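Local coordinates for ABC transporter, solute-binding protein (Staphylococcus aureus, PDB 6LKI) that is the solute-binding component of an ABC transporter, binds glucose 6-phosphate between its two lobes, and probably hands its solute to the membrane permease, at residues A[6-11]-A[55-60]; A[36-41]-A[138-143]. All coordinates share one frame; numbering follows the deposited sequence.

Interaction 1 (A[6-11]-A[55-60]); sequences TVYSPY and DVFMGG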
ATOM      1  N   THR A   6       2.907 -17.241 -10.874  1.00 35.88           N
ATOM      2  CA  THR A   6       3.053 -17.235  -9.423  1.00 38.44           C
ATOM      3  C   THR A   6       4.018 -16.134  -9.001  1.00 38.67           C
ATOM      4  O   THR A   6       5.123 -16.026  -9.546  1.00 34.57           O
ATOM      5  CB  THR A   6       3.541 -18.592  -8.918  1.00 41.92           C
ATOM      6  OG1 THR A   6       2.565 -19.595  -9.230  1.00 43.69           O
ATOM      7  CG2 THR A   6       3.756 -18.557  -7.411  1.00 41.93           C
ATOM      8  N   VAL A   7       3.602 -15.327  -8.027  1.00 35.13           N
ATOM      9  CA  VAL A   7       4.368 -14.176  -7.562  1.00 37.11           C
ATOM     10  C   VAL A   7       4.625 -14.325  -6.067  1.00 33.87           C
ATOM     11  O   VAL A   7       3.689 -14.541  -5.290  1.00 36.25           O
ATOM     12  CB  VAL A   7       3.634 -12.855  -7.852  1.00 37.03           C
ATOM     13  CG1 VAL A   7       4.327 -11.695  -7.156  1.00 36.17           C
ATOM     14  CG2 VAL A   7       3.546 -12.609  -9.352  1.00 36.19           C
ATOM     15  N   TYR A   8       5.893 -14.212  -5.671  1.00 31.99           N
ATOM     16  CA  TYR A   8       6.260 -14.057  -4.268  1.00 34.66           C
ATOM     17  C   TYR A   8       6.248 -12.573  -3.924  1.00 33.36           C
ATOM     18  O   TYR A   8       6.798 -11.756  -4.670  1.00 32.07           O
ATOM     19  CB  TYR A   8       7.650 -14.632  -3.984  1.00 32.92           C
ATOM     20  CG  TYR A   8       7.864 -16.080  -4.368  1.00 35.60           C
ATOM     21  CD1 TYR A   8       8.240 -16.427  -5.657  1.00 33.58           C
ATOM     22  CD2 TYR A   8       7.726 -17.096  -3.430  1.00 37.16           C
ATOM     23  CE1 TYR A   8       8.452 -17.745  -6.009  1.00 38.63           C
ATOM     24  CE2 TYR A   8       7.936 -18.419  -3.774  1.00 39.25           C
ATOM     25  CZ  TYR A   8       8.299 -18.738  -5.066  1.00 43.48           C
ATOM     26  OH  TYR A   8       8.511 -20.052  -5.418  1.00 40.34           O
ATOM     27  N   SER A   9       5.636 -12.222  -2.789  1.00 34.94           N
ATOM     28  CA  SER A   9       5.590 -10.812  -2.434  1.00 32.27           C
ATOM     29  C   SER A   9       5.477 -10.592  -0.931  1.00 34.69           C
ATOM     30  O   SER A   9       4.593 -11.187  -0.294  1.00 31.48           O
ATOM     31  CB  SER A   9       4.427 -10.113  -3.135  1.00 31.02           C
ATOM     32  OG  SER A   9       4.471  -8.715  -2.905  1.00 30.95           O
ATOM     33  N   PRO A  10       6.345  -9.762  -0.345  1.00 31.22           N
ATOM     34  CA  PRO A  10       6.167  -9.377   1.061  1.00 34.84           C
ATOM     35  C   PRO A  10       5.117  -8.300   1.275  1.00 37.10           C
ATOM     36  O   PRO A  10       4.771  -8.023   2.432  1.00 37.47           O
ATOM     37  CB  PRO A  10       7.562  -8.878   1.461  1.00 35.57           C
ATOM     38  CG  PRO A  10       8.141  -8.357   0.185  1.00 34.43           C
ATOM     39  CD  PRO A  10       7.600  -9.239  -0.914  1.00 30.95           C
ATOM     40  N   TYR A  11       4.610  -7.682   0.210  1.00 34.08           N
ATOM     41  CA  TYR A  11       3.512  -6.734   0.344  1.00 35.74           C
ATOM     42  C   TYR A  11       2.239  -7.454   0.771  1.00 38.81           C
ATOM     43  O   TYR A  11       2.000  -8.609   0.409  1.00 36.72           O
ATOM     44  CB  TYR A  11       3.258  -6.006  -0.975  1.00 34.89           C
ATOM     45  CG  TYR A  11       4.421  -5.194  -1.496  1.00 36.06           C
ATOM     46  CD1 TYR A  11       5.127  -4.335  -0.664  1.00 39.61           C
ATOM     47  CD2 TYR A  11       4.803  -5.276  -2.829  1.00 38.23           C
ATOM     48  CE1 TYR A  11       6.187  -3.588  -1.144  1.00 38.33           C
ATOM     49  CE2 TYR A  11       5.858  -4.532  -3.317  1.00 35.37           C
ATOM     50  CZ  TYR A  11       6.548  -3.691  -2.471  1.00 39.26           C
ATOM     51  OH  TYR A  11       7.602  -2.950  -2.957  1.00 41.08           O
ATOM     52  N   ASP A  55       7.494 -17.672 -10.310  1.00 34.39           N
ATOM     53  CA  ASP A  55       8.063 -16.959 -11.449  1.00 31.51           C
ATOM     54  C   ASP A  55       8.683 -15.616 -11.100  1.00 31.65           C
ATOM     55  O   ASP A  55       9.740 -15.278 -11.637  1.00 30.80           O
ATOM     56  CB  ASP A  55       6.989 -16.745 -12.521  1.00 33.78           C
ATOM     57  CG  ASP A  55       6.413 -18.049 -13.035  1.00 35.99           C
ATOM     58  OD1 ASP A  55       7.146 -18.793 -13.718  1.00 36.32           O
ATOM     59  OD2 ASP A  55       5.229 -18.329 -12.751  1.00 39.19           O
ATOM     60  N   VAL A  56       8.054 -14.827 -10.230  1.00 31.44           N
ATOM     61  CA  VAL A  56       8.484 -13.460  -9.958  1.00 30.65           C
ATOM     62  C   VAL A  56       8.483 -13.217  -8.455  1.00 31.74           C
ATOM     63  O   VAL A  56       7.569 -13.652  -7.745  1.00 32.32           O
ATOM     64  CB  VAL A  56       7.579 -12.428 -10.667  1.00 33.31           C
ATOM     65  CG1 VAL A  56       8.019 -11.012 -10.338  1.00 29.49           C
ATOM     66  CG2 VAL A  56       7.582 -12.648 -12.176  1.00 30.70           C
ATOM     67  N   PHE A  57       9.512 -12.519  -7.973  1.00 28.18           N
ATOM     68  CA  PHE A  57       9.569 -12.000  -6.609  1.00 28.12           C
ATOM     69  C   PHE A  57       9.327 -10.496  -6.687  1.00 29.97           C
ATOM     70  O   PHE A  57      10.158  -9.758  -7.227  1.00 30.09           O
ATOM     71  CB  PHE A  57      10.914 -12.316  -5.956  1.00 26.04           C
ATOM     72  CG  PHE A  57      10.879 -12.312  -4.449  1.00 31.19           C
ATOM     73  CD1 PHE A  57      10.702 -11.130  -3.748  1.00 30.99           C
ATOM     74  CD2 PHE A  57      11.032 -13.490  -3.736  1.00 32.20           C
ATOM     75  CE1 PHE A  57      10.673 -11.124  -2.363  1.00 32.77           C
ATOM     76  CE2 PHE A  57      11.005 -13.490  -2.352  1.00 34.65           C
ATOM     77  CZ  PHE A  57      10.826 -12.305  -1.666  1.00 31.55           C
ATOM     78  N   MET A  58       8.195 -10.043  -6.153  1.00 27.48           N
ATOM     79  CA  MET A  58       7.752  -8.658  -6.293  1.00 27.63           C
ATOM     80  C   MET A  58       7.812  -7.966  -4.937  1.00 32.57           C
ATOM     81  O   MET A  58       7.029  -8.283  -4.036  1.00 31.72           O
ATOM     82  CB  MET A  58       6.339  -8.600  -6.869  1.00 28.37           C
ATOM     83  CG  MET A  58       5.719  -7.213  -6.857  1.00 27.91           C
ATOM     84  SD  MET A  58       3.971  -7.251  -7.289  1.00 35.81           S
ATOM     85  CE  MET A  58       3.542  -5.521  -7.116  1.00 30.87           C
ATOM     86  N   GLY A  59       8.729  -7.014  -4.801  1.00 31.84           N
ATOM     87  CA  GLY A  59       8.836  -6.208  -3.604  1.00 33.79           C
ATOM     88  C   GLY A  59       9.952  -6.674  -2.686  1.00 32.02           C
ATOM     89  O   GLY A  59      10.541  -7.746  -2.850  1.00 31.61           O
ATOM     90  N   GLY A  60      10.232  -5.839  -1.692  1.00 35.64           N
ATOM     91  CA  GLY A  60      11.303  -6.090  -0.753  1.00 33.94           C
ATOM     92  C   GLY A  60      12.631  -5.522  -1.225  1.00 35.93           C
ATOM     93  O   GLY A  60      12.871  -5.316  -2.412  1.00 35.09           O
TER
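The hydroxyl of Ser-9 extends a parallel strand pair past its last backbone rung. Ser-9 OG donates to Met-58 O at 2.8 Å and accepts from Tyr-11 N, which makes an ST turn. OG stands anti to the backbone N (chi1 -174°), which carries it to the Met-58 carbonyl. Both backbone polar groups of Tyr-8 bond the same strand: N donates to Val-56 O, and O accepts from Met-58 N at 2.7 Å and 174°. At the start of the pair, Thr-6 O takes both Asp-55 N and Val-56 N. Thr-6 N in turn donates to Asp-55 OD2, at its anti lone pair, 3.2 Å away, and His-229 N holds OD1. On one face of the sheet, Val-7 CG1 meets Met-58 CB at 3.7 Å, and CG2 rests on Val-56. On the other, which packs against helix 38-46, Tyr-8 CB lies 3.6 Å from Phe-57 CD2, the side chains crossing at about a right angle. Tyr-11 CE2 comes within 3.4 Å of Gly-59 CA, and Tyr-11 OH bonds Asp-218. Side-chain bonds at both ends thus tie strand 5-9 to strand 56-58 and fix the turn that carries Pro-10 to the ligand pocket.

Interaction 2 (A[36-41]-A[138-143]); sequences GSTQVL and TTTTGY. With MLA (malonic acid), chain C.
Two helix N-termini face each other across the ligand pocket, and a malonate, probably from the crystallisation liquor, bridges them. Thr-38 begins helix 38-46. Its N and its OG1 both donate to malonate O1A, each at 2.8 Å. OG1 lies beside its own backbone N (chi1 -61°), and this lets both donors reach one oxygen. From helix 140-153, Thr-140 N gives a nearly straight bond to O1B of the same carboxylate, at 171°. Thr-141 repeats the paired grip on the second carboxylate: its N and OG1 both bond O3A, with OG1 at 2.7 Å. Thr-172 OG1 also bonds the ligand. Both helices are capped, Ser-37 OG accepting from Val-40 N and Thr-139 OG1 from Gly-142 N. Thr-139 OG1 is also hydrogen-bonded to Asn-135 O.

Direct protein contact is slight. Thr-38 CB meets Thr-140 CG2 at 3.9 Å. Gln-39 reaches across with an extended chain, placing OE1 3.1 Å from Thr-138 C, while its NE2 bonds Asn-137 O. Waters bridge the segments. One joins Ser-37 OG to Thr-138 O, and another joins Thr-38 OG1 to Thr-140 OG1. Thr-38, Thr-140 and Thr-141 also bind glucose 6-phosphate. Backbone N-H groups and hydroxyls at two helix starts, with their dipoles, would suit an anion such as a phosphate without a positively charged side chain among these residues.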
ATOM      1  N   GLY A  36       4.321 -13.417   2.918  1.00 40.23           N
ATOM      2  CA  GLY A  36       5.223 -13.658   4.026  1.00 39.50           C
ATOM      3  C   GLY A  36       6.261 -12.558   4.094  1.00 38.25           C
ATOM      4  O   GLY A  36       6.311 -11.665   3.255  1.00 40.57           O
ATOM      5  N   SER A  37       7.093 -12.639   5.130  1.00 33.67           N
ATOM      6  CA  SER A  37       8.199 -11.704   5.244  1.00 37.45           C
ATOM      7  C   SER A  37       9.204 -11.940   4.120  1.00 34.01           C
ATOM      8  O   SER A  37       9.250 -13.010   3.506  1.00 35.64           O
ATOM      9  CB  SER A  37       8.885 -11.838   6.604  1.00 37.51           C
ATOM     10  OG  SER A  37       9.780 -12.935   6.619  1.00 39.13           O
ATOM     11  N   THR A  38      10.019 -10.915   3.853  1.00 34.46           N
ATOM     12  CA  THR A  38      10.990 -11.007   2.766  1.00 37.12           C
ATOM     13  C   THR A  38      11.966 -12.157   2.989  1.00 39.79           C
ATOM     14  O   THR A  38      12.250 -12.926   2.063  1.00 34.64           O
ATOM     15  CB  THR A  38      11.748  -9.684   2.624  1.00 36.41           C
ATOM     16  OG1 THR A  38      10.826  -8.635   2.305  1.00 35.25           O
ATOM     17  CG2 THR A  38      12.793  -9.781   1.521  1.00 37.51           C
ATOM     18  N   GLN A  39      12.474 -12.304   4.213  1.00 37.45           N
ATOM     19  CA  GLN A  39      13.459 -13.346   4.478  1.00 37.25           C
ATOM     20  C   GLN A  39      12.828 -14.732   4.466  1.00 37.80           C
ATOM     21  O   GLN A  39      13.458 -15.702   4.024  1.00 43.26           O
ATOM     22  CB  GLN A  39      14.153 -13.083   5.813  1.00 41.07           C
ATOM     23  CG  GLN A  39      15.127 -11.921   5.770  1.00 43.26           C
ATOM     24  CD  GLN A  39      15.644 -11.549   7.141  1.00 45.33           C
ATOM     25  OE1 GLN A  39      15.174 -10.592   7.755  1.00 44.62           O
ATOM     26  NE2 GLN A  39      16.623 -12.303   7.628  1.00 43.45           N
ATOM     27  N   VAL A  40      11.590 -14.853   4.947  1.00 34.93           N
ATOM     28  CA  VAL A  40      10.926 -16.153   4.947  1.00 40.60           C
ATOM     29  C   VAL A  40      10.588 -16.579   3.524  1.00 40.96           C
ATOM     30  O   VAL A  40      10.740 -17.752   3.160  1.00 41.39           O
ATOM     31  CB  VAL A  40       9.678 -16.117   5.847  1.00 41.04           C
ATOM     32  CG1 VAL A  40       8.791 -17.324   5.585  1.00 43.13           C
ATOM     33  CG2 VAL A  40      10.087 -16.068   7.313  1.00 40.93           C
ATOM     34  N   LEU A  41      10.136 -15.636   2.692  1.00 38.29           N
ATOM     35  CA  LEU A  41       9.874 -15.953   1.292  1.00 38.35           C
ATOM     36  C   LEU A  41      11.153 -16.362   0.573  1.00 40.45           C
ATOM     37  O   LEU A  41      11.157 -17.325  -0.203  1.00 41.33           O
ATOM     38  CB  LEU A  41       9.222 -14.759   0.594  1.00 34.07           C
ATOM     39  CG  LEU A  41       7.780 -14.423   0.977  1.00 39.56           C
ATOM     40  CD1 LEU A  41       7.400 -13.052   0.445  1.00 29.32           C
ATOM     41  CD2 LEU A  41       6.816 -15.482   0.462  1.00 37.38           C
ATOM     42  N   THR A 138      15.145 -10.577  11.531  1.00 31.95           N
ATOM     43  CA  THR A 138      13.970 -11.141  10.879  1.00 32.10           C
ATOM     44  C   THR A 138      13.146 -10.134  10.089  1.00 31.53           C
ATOM     45  O   THR A 138      12.244 -10.553   9.357  1.00 34.87           O
ATOM     46  CB  THR A 138      13.049 -11.811  11.912  1.00 35.60           C
ATOM     47  OG1 THR A 138      12.710 -10.867  12.936  1.00 33.14           O
ATOM     48  CG2 THR A 138      13.734 -13.014  12.543  1.00 35.71           C
ATOM     49  N   THR A 139      13.409  -8.835  10.219  1.00 32.03           N
ATOM     50  CA  THR A 139      12.669  -7.810   9.497  1.00 32.41           C
ATOM     51  C   THR A 139      13.643  -6.920   8.741  1.00 33.32           C
ATOM     52  O   THR A 139      14.678  -6.521   9.283  1.00 30.31           O
ATOM     53  CB  THR A 139      11.813  -6.947  10.443  1.00 32.24           C
ATOM     54  OG1 THR A 139      12.660  -6.077  11.202  1.00 30.46           O
ATOM     55  CG2 THR A 139      11.006  -7.822  11.393  1.00 32.91           C
ATOM     56  N   THR A 140      13.306  -6.611   7.486  1.00 32.23           N
ATOM     57  CA  THR A 140      14.166  -5.739   6.698  1.00 31.10           C
ATOM     58  C   THR A 140      14.131  -4.303   7.208  1.00 30.81           C
ATOM     59  O   THR A 140      15.114  -3.572   7.053  1.00 31.80           O
ATOM     60  CB  THR A 140      13.768  -5.789   5.220  1.00 36.72           C
ATOM     61  OG1 THR A 140      12.403  -5.384   5.071  1.00 40.22           O
ATOM     62  CG2 THR A 140      13.934  -7.201   4.674  1.00 38.70           C
ATOM     63  N   THR A 141      13.022  -3.886   7.825  1.00 30.03           N
ATOM     64  CA  THR A 141      12.948  -2.535   8.374  1.00 29.74           C
ATOM     65  C   THR A 141      13.952  -2.353   9.507  1.00 29.46           C
ATOM     66  O   THR A 141      14.698  -1.366   9.539  1.00 27.84           O
ATOM     67  CB  THR A 141      11.529  -2.235   8.859  1.00 31.70           C
ATOM     68  OG1 THR A 141      10.606  -2.379   7.771  1.00 30.71           O
ATOM     69  CG2 THR A 141      11.439  -0.815   9.409  1.00 28.09           C
ATOM     70  N   GLY A 142      13.984  -3.296  10.449  1.00 27.72           N
ATOM     71  CA  GLY A 142      14.977  -3.226  11.509  1.00 28.56           C
ATOM     72  C   GLY A 142      16.392  -3.350  10.980  1.00 29.46           C
ATOM     73  O   GLY A 142      17.304  -2.668  11.452  1.00 30.26           O
ATOM     74  N   TYR A 143      16.590  -4.216   9.983  1.00 26.62           N
ATOM     75  CA  TYR A 143      17.903  -4.368   9.364  1.00 30.91           C
ATOM     76  C   TYR A 143      18.357  -3.065   8.716  1.00 28.93           C
ATOM     77  O   TYR A 143      19.505  -2.638   8.889  1.00 28.00           O
ATOM     78  CB  TYR A 143      17.859  -5.502   8.336  1.00 30.87           C
ATOM     79  CG  TYR A 143      19.098  -5.623   7.478  1.00 31.36           C
ATOM     80  CD1 TYR A 143      20.254  -6.210   7.976  1.00 33.89           C
ATOM     81  CD2 TYR A 143      19.109  -5.162   6.168  1.00 36.96           C
ATOM     82  CE1 TYR A 143      21.388  -6.329   7.195  1.00 40.75           C
ATOM     83  CE2 TYR A 143      20.241  -5.278   5.378  1.00 38.38           C
ATOM     84  CZ  TYR A 143      21.378  -5.860   5.900  1.00 40.51           C
ATOM     85  OH  TYR A 143      22.507  -5.978   5.123  1.00 46.67           O
TER
HETATM   86  C1  MLA C 401       9.939  -7.574   5.611  1.00 39.29           C
HETATM   87  O1A MLA C 401       9.432  -8.289   4.707  1.00 39.85           O
HETATM   88  O1B MLA C 401      10.913  -8.006   6.283  1.00 37.54           O
HETATM   89  C2  MLA C 401       9.373  -6.183   5.893  1.00 40.58           C
HETATM   90  C3  MLA C 401       9.435  -5.917   7.394  1.00 40.24           C
HETATM   91  O3A MLA C 401      10.175  -5.005   7.848  1.00 37.22           O
HETATM   92  O3B MLA C 401       8.742  -6.614   8.182  1.00 44.02           O
HETATM   93  O   HOH W   1      11.242 -12.989   8.915  1.00 40.71           O
HETATM   94  O   HOH W   2      12.071  -6.044   2.301  1.00 35.13           O
HETATM   95  O   HOH W   3      12.124 -10.289   6.364  1.00 34.72           O

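Interaction 1 lies within the sheet of one lobe, and interaction 2 spans the pocket beside it. Their centres are 13 Å apart, but they touch through Pro-10. Pro-10 CB packs 3.4 Å from Thr-38 OG1 and 3.5 Å from Gly-36 O. Leu-41 CD1 adds a contact of 3.4 Å to Ser-9 C. The loop after strand 5-9 thus backs the helix start that holds malonate O1A, and Pro-10 itself lines the pocket. Gly-60, at the end of 55-60, and Asp-218, bonded to Tyr-11, belong to the glucose 6-phosphate site. Contact 6-11 with 55-60 therefore appears to form part of the wall of the site that 36-41 and 138-143 close around the anion.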